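PDB 7BOB: endo-beta-mannanase from Opitutaceae bacterium TAV5, which hydrolyses beta-1,4-linked mannosides as a homotrimeric family 5 glycoside hydrolase, probably releasing mannose from chain ends. Local coordinates for residues Cys29-Trp34 against His327-Asn332; Gln469-Ala474 against Thr552-Asp557; Asp476-Ala481 against Phe515-Arg520. All blocks are in the same frame, centred on the assembly; numbering follows the deposited sequence.

Overall arrangement
Contact 1 belongs to the N-terminal barrel of eight parallel strands: it joins the loop after strand 20-23 to the loop after its sheet neighbour, strand 311-316. Contacts 2 and 3 follow, on the other side of the chain's centre, with centres about 50 Å from that of contact 1. They lie in the C-terminal domain around the mixed sheet, about 12 Å apart between centres, and touch where Leu516 packs against Ala474. In sequence, residues 476-481 and 515-520 both come between the two strands that contact 2 pairs. Across the trimer the distant sites meet: Lys331 of contact 1 approaches Asn479 of contact 3 in a neighbouring subunit, so barrel and C-terminal domain both build the interface.

Contact 1 of 3, residues Cys29-Trp34 against His327-Asn332; sequences CGVEMW and HPYIKN
Tyr329 reaches out from 327-332 and brings its hydroxyl end up to the turn at Gly30 and Val31. The ring CG stands anti to the carbonyl carbon (chi1 -51°), which carries Tyr329 OH to 3.2 Å from Val31 N, a nitrogen lying near the ring plane. Tyr329 OH also lies 3.3 Å from Gly30 CA; a beta carbon there would run into Tyr329 CE2, and the positive phi of Gly30 (44°) likewise favours glycine. Val31 and Tyr329 point opposite ways as they pass. Val31 CG1 touches Tyr329 OH at 3.4 Å. Val31 CG2, held in the crowded position between N and the carbonyl carbon, meets Pro328 CD tip to tip at 4.1 Å and rests 3.6 Å from His327 O. Pro328 follows a cis peptide bond, and its CD also lies over one face of the Tyr329 ring, toward the rim. The contact thus ties together the loops after strands 20-23 and 311-316, neighbours in the (beta/alpha)8 barrel of this family 5 enzyme, at the C-terminal ends of those strands. Charged ends are engaged elsewhere: Glu32 pairs with Arg62, while Lys331 NZ bonds Gly106 O of its own chain and His399 O of the second subunit. Between the loops themselves, the two valine methyls sit between Pro328 CD and the phenolic oxygen, with polar oxygens close beside them.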
loop_
_atom_site.group_PDB
_atom_site.type_symbol
_atom_site.label_atom_id
_atom_site.label_comp_id
_atom_site.label_asym_id
_atom_site.label_seq_id
_atom_site.Cartn_x
_atom_site.Cartn_y
_atom_site.Cartn_z
ATOM N N CYS A 29 32.282 -16.586 17.400
ATOM C CA CYS A 29 31.316 -15.759 18.113
ATOM C C CYS A 29 30.589 -14.739 17.250
ATOM O O CYS A 29 29.736 -14.023 17.782
ATOM C CB CYS A 29 32.029 -15.016 19.262
ATOM S SG CYS A 29 33.510 -14.083 18.708
ATOM N N GLY A 30 30.911 -14.622 15.955
ATOM C CA GLY A 30 30.309 -13.609 15.115
ATOM C C GLY A 30 30.221 -12.248 15.781
ATOM O O GLY A 30 31.205 -11.744 16.328
ATOM N N VAL A 31 29.011 -11.679 15.780
ATOM C CA VAL A 31 28.763 -10.320 16.243
ATOM C C VAL A 31 28.981 -10.126 17.734
ATOM O O VAL A 31 28.905 -8.986 18.203
ATOM C CB VAL A 31 27.312 -9.893 15.939
ATOM C CG1 VAL A 31 27.062 -9.873 14.458
ATOM C CG2 VAL A 31 26.316 -10.819 16.666
ATOM N N GLU A 32 29.182 -11.199 18.498
ATOM C CA GLU A 32 29.451 -11.081 19.927
ATOM C C GLU A 32 30.941 -10.900 20.230
ATOM O O GLU A 32 31.346 -11.095 21.377
ATOM C CB GLU A 32 28.902 -12.309 20.679
ATOM C CG GLU A 32 27.344 -12.482 20.600
ATOM C CD GLU A 32 26.588 -11.228 21.061
ATOM O OE1 GLU A 32 26.963 -10.693 22.125
ATOM O OE2 GLU A 32 25.626 -10.768 20.371
ATOM N N MET A 33 31.746 -10.510 19.230
ATOM C CA MET A 33 33.207 -10.490 19.363
ATOM C C MET A 33 33.680 -9.704 20.582
ATOM O O MET A 33 34.582 -10.148 21.297
ATOM C CB MET A 33 33.840 -9.896 18.108
ATOM C CG MET A 33 35.342 -9.721 18.220
ATOM S SD MET A 33 36.059 -8.886 16.781
ATOM C CE MET A 33 35.368 -7.238 16.986
ATOM N N TRP A 34 33.120 -8.514 20.809
ATOM C CA TRP A 34 33.583 -7.674 21.904
ATOM C C TRP A 34 33.322 -8.314 23.259
ATOM O O TRP A 34 34.106 -8.106 24.201
ATOM C CB TRP A 34 32.933 -6.297 21.823
ATOM C CG TRP A 34 33.305 -5.586 20.558
ATOM C CD1 TRP A 34 32.489 -5.334 19.484
ATOM C CD2 TRP A 34 34.596 -5.049 20.215
ATOM N NE1 TRP A 34 33.190 -4.666 18.504
ATOM C CE2 TRP A 34 34.482 -4.478 18.925
ATOM C CE3 TRP A 34 35.833 -4.989 20.878
ATOM C CZ2 TRP A 34 35.565 -3.861 18.277
ATOM C CZ3 TRP A 34 36.907 -4.373 20.241
ATOM C CH2 TRP A 34 36.767 -3.816 18.951
ATOM N N HIS A 327 21.963 -15.200 17.552
ATOM C CA HIS A 327 21.345 -14.114 16.798
ATOM C C HIS A 327 22.425 -13.263 16.132
ATOM O O HIS A 327 23.358 -12.823 16.806
ATOM C CB HIS A 327 20.488 -13.270 17.754
ATOM C CG HIS A 327 19.771 -12.120 17.108
ATOM N ND1 HIS A 327 18.742 -12.293 16.199
ATOM C CD2 HIS A 327 19.891 -10.780 17.287
ATOM C CE1 HIS A 327 18.274 -11.109 15.836
ATOM N NE2 HIS A 327 18.956 -10.175 16.476
ATOM N N PRO A 328 22.322 -12.976 14.828
ATOM C CA PRO A 328 21.204 -13.256 13.926
ATOM C C PRO A 328 21.475 -14.415 12.952
ATOM O O PRO A 328 20.751 -14.557 11.956
ATOM C CB PRO A 328 21.081 -11.943 13.166
ATOM C CG PRO A 328 22.555 -11.570 12.922
ATOM C CD PRO A 328 23.324 -12.104 14.176
ATOM N N TYR A 329 22.501 -15.227 13.230
ATOM C CA TYR A 329 22.853 -16.346 12.359
ATOM C C TYR A 329 21.852 -17.493 12.428
ATOM O O TYR A 329 21.906 -18.377 11.561
ATOM C CB TYR A 329 24.249 -16.869 12.707
ATOM C CG TYR A 329 25.280 -15.768 12.747
ATOM C CD1 TYR A 329 25.771 -15.200 11.566
ATOM C CD2 TYR A 329 25.748 -15.272 13.958
ATOM C CE1 TYR A 329 26.700 -14.167 11.601
ATOM C CE2 TYR A 329 26.682 -14.236 13.994
ATOM C CZ TYR A 329 27.148 -13.691 12.814
ATOM O OH TYR A 329 28.053 -12.663 12.848
ATOM N N ILE A 330 20.959 -17.500 13.429
ATOM C CA ILE A 330 19.959 -18.555 13.574
ATOM C C ILE A 330 18.807 -18.343 12.601
ATOM O O ILE A 330 18.391 -19.272 11.900
ATOM C CB ILE A 330 19.448 -18.616 15.024
ATOM C CG1 ILE A 330 20.534 -19.173 15.966
ATOM C CG2 ILE A 330 18.133 -19.407 15.114
ATOM C CD1 ILE A 330 20.211 -18.950 17.492
ATOM N N LYS A 331 18.281 -17.117 12.540
ATOM C CA LYS A 331 17.156 -16.801 11.663
ATOM C C LYS A 331 17.556 -16.559 10.206
ATOM O O LYS A 331 16.688 -16.643 9.326
ATOM C CB LYS A 331 16.420 -15.563 12.179
ATOM C CG LYS A 331 17.166 -14.265 11.911
ATOM C CD LYS A 331 16.379 -13.056 12.361
ATOM C CE LYS A 331 16.848 -11.820 11.632
ATOM N NZ LYS A 331 16.200 -10.605 12.183
ATOM N N ASN A 332 18.835 -16.225 9.924
ATOM C CA ASN A 332 19.325 -16.020 8.548
ATOM C C ASN A 332 20.625 -16.819 8.393
ATOM O O ASN A 332 21.715 -16.250 8.289
ATOM C CB ASN A 332 19.552 -14.530 8.239
ATOM C CG ASN A 332 18.270 -13.775 7.939
ATOM O OD1 ASN A 332 17.166 -14.294 8.114
ATOM N ND2 ASN A 332 18.411 -12.528 7.491
#

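Contact 2 of 3, residues Gln469-Ala474 against Thr552-Asp557; sequences QLLWHA and TSVLAD
Two parallel strands, 469-473 and 549-554, run side by side in the mixed sheet of the C-terminal domain, their segment axes only 6° apart. With strands 427-431, 385-389 and 444-448 they give a strand order matching a flavodoxin-like alpha/beta fold. The backbone bonds follow the parallel pattern, in which one residue bonds to two on the partner strand. Thr552 N gives to Leu470 O at 2.7 Å, almost along the C=O axis, and Thr552 O accepts from Trp472 N at 2.8 Å. Val554 repeats this two residues on: Val554 N gives to Trp472 O at 2.9 Å, and Val554 O takes Ala474 N at 2.8 Å. That last bond is the most bent, 145° at the hydrogen, where the chain leaves the strand at Ala474 with positive phi.

Side-chain contacts lie on the face bearing Leu471, His473, Thr552 and Val554, which helix 569-583 covers. Leu471 CD1 bends over to Thr552 CG2 at 3.9 Å, the two side chains crossing obliquely. His473 and Val554 lie side by side, with Val554 CG2 at the imidazole edge, 3.4 Å from His473 CD2. The ring's ND1 bonds Glu559 OE2, a pairing that could favour a protonated imidazole. Trp472 and Ser553 point to the other face, toward helix 482-488.

Beyond the strands, Leu555 centres an inverse gamma turn that swings the chain round, so that Ala556 O sits 3.2 Å from Ala474 CB.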
loop_
_atom_site.group_PDB
_atom_site.type_symbol
_atom_site.label_atom_id
_atom_site.label_comp_id
_atom_site.label_asym_id
_atom_site.label_seq_id
_atom_site.Cartn_x
_atom_site.Cartn_y
_atom_site.Cartn_z
ATOM N N GLN A 469 24.476 13.465 -29.874
ATOM C CA GLN A 469 23.467 12.519 -30.343
ATOM C C GLN A 469 22.624 12.068 -29.146
ATOM O O GLN A 469 23.145 11.424 -28.227
ATOM C CB GLN A 469 24.127 11.315 -31.007
ATOM C CG GLN A 469 25.276 11.664 -31.928
ATOM C CD GLN A 469 24.801 12.491 -33.089
ATOM O OE1 GLN A 469 24.036 12.008 -33.922
ATOM N NE2 GLN A 469 25.223 13.753 -33.138
ATOM N N LEU A 470 21.334 12.399 -29.161
ATOM C CA LEU A 470 20.414 12.101 -28.061
ATOM C C LEU A 470 19.430 11.015 -28.482
ATOM O O LEU A 470 18.676 11.187 -29.453
ATOM C CB LEU A 470 19.658 13.359 -27.628
ATOM C CG LEU A 470 18.694 13.287 -26.441
ATOM C CD1 LEU A 470 19.455 13.051 -25.123
ATOM C CD2 LEU A 470 17.888 14.571 -26.366
ATOM N N LEU A 471 19.435 9.900 -27.754
ATOM C CA LEU A 471 18.399 8.879 -27.876
ATOM C C LEU A 471 17.445 9.045 -26.693
ATOM O O LEU A 471 17.815 8.773 -25.543
ATOM C CB LEU A 471 19.000 7.478 -27.914
ATOM C CG LEU A 471 17.988 6.333 -27.942
ATOM C CD1 LEU A 471 16.930 6.519 -29.062
ATOM C CD2 LEU A 471 18.730 5.027 -28.134
ATOM N N TRP A 472 16.225 9.506 -26.970
ATOM C CA TRP A 472 15.279 9.930 -25.933
ATOM C C TRP A 472 14.137 8.924 -25.858
ATOM O O TRP A 472 13.198 8.974 -26.661
ATOM C CB TRP A 472 14.755 11.330 -26.228
ATOM C CG TRP A 472 14.169 12.025 -25.037
ATOM C CD1 TRP A 472 13.728 11.448 -23.880
ATOM C CD2 TRP A 472 13.948 13.433 -24.895
ATOM N NE1 TRP A 472 13.259 12.412 -23.027
ATOM C CE2 TRP A 472 13.394 13.640 -23.618
ATOM C CE3 TRP A 472 14.164 14.540 -25.730
ATOM C CZ2 TRP A 472 13.055 14.904 -23.148
ATOM C CZ3 TRP A 472 13.835 15.798 -25.258
ATOM C CH2 TRP A 472 13.287 15.971 -23.979
ATOM N N HIS A 473 14.195 8.020 -24.888
ATOM C CA HIS A 473 13.095 7.077 -24.727
ATOM C C HIS A 473 11.999 7.730 -23.891
ATOM O O HIS A 473 12.227 8.084 -22.726
ATOM C CB HIS A 473 13.576 5.772 -24.103
ATOM C CG HIS A 473 14.258 4.868 -25.081
ATOM N ND1 HIS A 473 15.000 3.773 -24.698
ATOM C CD2 HIS A 473 14.319 4.910 -26.435
ATOM C CE1 HIS A 473 15.477 3.171 -25.776
ATOM N NE2 HIS A 473 15.085 3.845 -26.843
ATOM N N ALA A 474 10.829 7.921 -24.511
ATOM C CA ALA A 474 9.578 8.367 -23.908
ATOM C C ALA A 474 9.696 9.766 -23.318
ATOM O O ALA A 474 9.696 9.913 -22.091
ATOM C CB ALA A 474 9.129 7.380 -22.827
ATOM N N THR A 552 16.857 11.445 -31.493
ATOM C CA THR A 552 16.007 10.309 -31.862
ATOM C C THR A 552 15.056 10.032 -30.692
ATOM O O THR A 552 15.480 9.529 -29.642
ATOM C CB THR A 552 16.850 9.080 -32.218
ATOM O OG1 THR A 552 17.716 9.396 -33.311
ATOM C CG2 THR A 552 15.991 7.893 -32.596
ATOM N N SER A 553 13.775 10.373 -30.861
ATOM C CA SER A 553 12.777 10.239 -29.802
ATOM C C SER A 553 11.884 9.029 -30.054
ATOM O O SER A 553 11.369 8.850 -31.165
ATOM C CB SER A 553 11.921 11.506 -29.688
ATOM O OG SER A 553 12.679 12.706 -29.686
ATOM N N VAL A 554 11.688 8.206 -29.025
ATOM C CA VAL A 554 10.787 7.055 -29.083
ATOM C C VAL A 554 9.568 7.346 -28.219
ATOM O O VAL A 554 9.702 7.605 -27.014
ATOM C CB VAL A 554 11.480 5.761 -28.610
ATOM C CG1 VAL A 554 10.507 4.583 -28.627
ATOM C CG2 VAL A 554 12.731 5.469 -29.438
ATOM N N LEU A 555 8.381 7.267 -28.816
ATOM C CA LEU A 555 7.140 7.581 -28.113
ATOM C C LEU A 555 6.588 6.356 -27.392
ATOM O O LEU A 555 5.423 6.003 -27.531
ATOM C CB LEU A 555 6.116 8.155 -29.088
ATOM C CG LEU A 555 6.649 9.340 -29.907
ATOM C CD1 LEU A 555 5.620 9.871 -30.905
ATOM C CD2 LEU A 555 7.115 10.449 -28.969
ATOM N N ALA A 556 7.441 5.675 -26.634
ATOM C CA ALA A 556 7.005 4.559 -25.805
ATOM C C ALA A 556 8.003 4.414 -24.671
ATOM O O ALA A 556 9.150 4.864 -24.770
ATOM C CB ALA A 556 6.887 3.252 -26.591
ATOM N N ASP A 557 7.549 3.801 -23.576
ATOM C CA ASP A 557 8.433 3.541 -22.441
ATOM C C ASP A 557 9.164 2.229 -22.702
ATOM O O ASP A 557 8.749 1.155 -22.253
ATOM C CB ASP A 557 7.643 3.510 -21.139
ATOM C CG ASP A 557 8.534 3.561 -19.924
ATOM O OD1 ASP A 557 9.745 3.226 -20.050
ATOM O OD2 ASP A 557 8.024 3.910 -18.843
#

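Contact 3 of 3, residues Asp476-Ala481 against Phe515-Arg520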
loop_
_atom_site.group_PDB
_atom_site.type_symbol
_atom_site.label_atom_id
_atom_site.label_comp_id
_atom_site.label_asym_id
_atom_site.label_seq_id
_atom_site.Cartn_x
_atom_site.Cartn_y
_atom_site.Cartn_z
ATOM N N ASP A 476 8.587 13.280 -21.809
ATOM C CA ASP A 476 7.589 13.339 -20.752
ATOM C C ASP A 476 6.486 14.323 -21.116
ATOM O O ASP A 476 6.756 15.526 -21.234
ATOM C CB ASP A 476 8.249 13.733 -19.436
ATOM C CG ASP A 476 7.256 13.950 -18.306
ATOM O OD1 ASP A 476 6.091 13.496 -18.412
ATOM O OD2 ASP A 476 7.672 14.563 -17.292
ATOM N N PRO A 477 5.239 13.874 -21.267
ATOM C CA PRO A 477 4.165 14.817 -21.631
ATOM C C PRO A 477 3.948 15.897 -20.589
ATOM O O PRO A 477 3.553 17.018 -20.940
ATOM C CB PRO A 477 2.932 13.915 -21.776
ATOM C CG PRO A 477 3.476 12.506 -21.863
ATOM C CD PRO A 477 4.747 12.500 -21.078
ATOM N N VAL A 478 4.208 15.601 -19.311
ATOM C CA VAL A 478 4.047 16.614 -18.272
ATOM C C VAL A 478 4.992 17.785 -18.508
ATOM O O VAL A 478 4.693 18.922 -18.129
ATOM C CB VAL A 478 4.222 15.975 -16.875
ATOM C CG1 VAL A 478 4.422 17.035 -15.785
ATOM C CG2 VAL A 478 2.983 15.137 -16.546
ATOM N N ASN A 479 6.113 17.559 -19.190
ATOM C CA ASN A 479 7.023 18.652 -19.499
ATOM C C ASN A 479 7.105 18.930 -20.992
ATOM O O ASN A 479 8.107 19.482 -21.465
ATOM C CB ASN A 479 8.403 18.361 -18.927
ATOM C CG ASN A 479 8.433 18.521 -17.414
ATOM O OD1 ASN A 479 8.354 19.638 -16.910
ATOM N ND2 ASN A 479 8.482 17.402 -16.691
ATOM N N TRP A 480 6.070 18.571 -21.740
ATOM C CA TRP A 480 6.083 18.724 -23.195
ATOM C C TRP A 480 5.347 20.016 -23.525
ATOM O O TRP A 480 4.122 20.035 -23.677
ATOM C CB TRP A 480 5.459 17.507 -23.866
ATOM C CG TRP A 480 5.753 17.400 -25.324
ATOM C CD1 TRP A 480 5.823 18.425 -26.225
ATOM C CD2 TRP A 480 5.987 16.194 -26.068
ATOM N NE1 TRP A 480 6.103 17.933 -27.482
ATOM C CE2 TRP A 480 6.207 16.567 -27.411
ATOM C CE3 TRP A 480 6.045 14.838 -25.724
ATOM C CZ2 TRP A 480 6.488 15.633 -28.410
ATOM C CZ3 TRP A 480 6.298 13.910 -26.717
ATOM C CH2 TRP A 480 6.526 14.314 -28.049
ATOM N N ALA A 481 6.100 21.109 -23.608
ATOM C CA ALA A 481 5.562 22.369 -24.105
ATOM C C ALA A 481 6.455 22.882 -25.233
ATOM O O ALA A 481 6.990 22.076 -26.001
ATOM C CB ALA A 481 5.433 23.389 -22.976
ATOM N N PHE A 515 3.806 2.973 -21.534
ATOM C CA PHE A 515 3.949 4.330 -22.017
ATOM C C PHE A 515 4.110 5.221 -20.805
ATOM O O PHE A 515 3.585 4.920 -19.728
ATOM C CB PHE A 515 2.733 4.733 -22.889
ATOM C CG PHE A 515 2.551 3.828 -24.081
ATOM C CD1 PHE A 515 1.761 2.693 -23.989
ATOM C CD2 PHE A 515 3.231 4.067 -25.264
ATOM C CE1 PHE A 515 1.633 1.825 -25.066
ATOM C CE2 PHE A 515 3.097 3.210 -26.342
ATOM C CZ PHE A 515 2.289 2.087 -26.238
ATOM N N LEU A 516 4.867 6.294 -20.969
ATOM C CA LEU A 516 5.298 7.042 -19.797
ATOM C C LEU A 516 4.095 7.679 -19.118
ATOM O O LEU A 516 3.256 8.307 -19.771
ATOM C CB LEU A 516 6.331 8.104 -20.177
ATOM C CG LEU A 516 7.242 8.568 -19.032
ATOM C CD1 LEU A 516 8.259 7.482 -18.645
ATOM C CD2 LEU A 516 7.966 9.862 -19.406
ATOM N N ARG A 517 4.015 7.484 -17.800
ATOM C CA ARG A 517 2.890 7.897 -16.977
ATOM C C ARG A 517 1.589 7.256 -17.440
ATOM O O ARG A 517 0.517 7.760 -17.133
ATOM C CB ARG A 517 2.740 9.423 -16.940
ATOM C CG ARG A 517 3.986 10.173 -16.501
ATOM C CD ARG A 517 3.659 11.648 -16.389
ATOM N NE ARG A 517 4.832 12.477 -16.118
ATOM C CZ ARG A 517 5.215 12.844 -14.890
ATOM N NH1 ARG A 517 4.523 12.431 -13.827
ATOM N NH2 ARG A 517 6.290 13.621 -14.720
ATOM N N GLY A 518 1.664 6.149 -18.182
ATOM C CA GLY A 518 0.455 5.480 -18.609
ATOM C C GLY A 518 -0.300 6.176 -19.716
ATOM O O GLY A 518 -1.427 5.770 -20.023
ATOM N N MET A 519 0.279 7.214 -20.326
ATOM C CA MET A 519 -0.410 7.982 -21.352
ATOM C C MET A 519 0.364 7.922 -22.665
ATOM O O MET A 519 1.605 7.857 -22.690
ATOM C CB MET A 519 -0.591 9.437 -20.932
ATOM C CG MET A 519 -1.547 9.580 -19.764
ATOM S SD MET A 519 -1.958 11.291 -19.406
ATOM C CE MET A 519 -0.409 11.877 -18.681
ATOM N N ARG A 520 -0.394 7.945 -23.752
ATOM C CA ARG A 520 0.136 7.941 -25.095
ATOM C C ARG A 520 -0.374 9.173 -25.831
ATOM O O ARG A 520 -1.483 9.652 -25.574
ATOM C CB ARG A 520 -0.269 6.660 -25.806
ATOM C CG ARG A 520 0.516 6.381 -27.036
ATOM C CD ARG A 520 0.340 4.958 -27.445
ATOM N NE ARG A 520 0.819 4.767 -28.803
ATOM C CZ ARG A 520 0.468 3.752 -29.573
ATOM N NH1 ARG A 520 -0.387 2.838 -29.114
ATOM N NH2 ARG A 520 0.968 3.658 -30.795
#
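The tight half of this contact is the carboxylate of Asp476, gripped side-on by Arg517 in a two-pronged salt bridge. Arg517 NE gives to Asp476 OD1 at 2.8 Å and Arg517 NH2 to Asp476 OD2 at 3.1 Å, both bonds nearly straight and in the guanidinium plane. They reach the oxygens from somewhat above the carboxylate, whose plane is turned 26° from the guanidinium. Each oxygen takes a further donor from its own loop: Val478 N meets OD1 of Asp476 at 3.0 Å, closing an Asx turn, and Asn479 ND2 meets OD2 of Asp476, also at 3.0 Å. Four bonds thus fix the rotation of the carboxylate and probably favour its ionised form. Val478 crosses the extended arginine at about a right angle, Val478 CG2 over one face of the guanidinium and 3.3 Å from Arg517 NE. Alongside, Leu516 CD2 packs on Asp476 CA at 3.7 Å.

Packing loosens toward Pro477, where Pro477 CD stays 4.5 Å from Leu516 CD2. Pro477, Val478 and Arg517 keep some exposure to solvent even in the trimer. The third subunit borders this region: its Asn246 bonds Arg517 O, and its Asn333 N bonds Asn479 OD1.

Within the chain, Phe451 adds a cation-pi contact to Arg517, and Pro402 O accepts a bond from NH2. Residues 476-481 lead from strand 469-473 into helix 482-488, whereas 515-520 link strand 508-512 to strand 520-525, so the salt bridge joins the two connections beyond the end of the mixed sheet's strand 469-473.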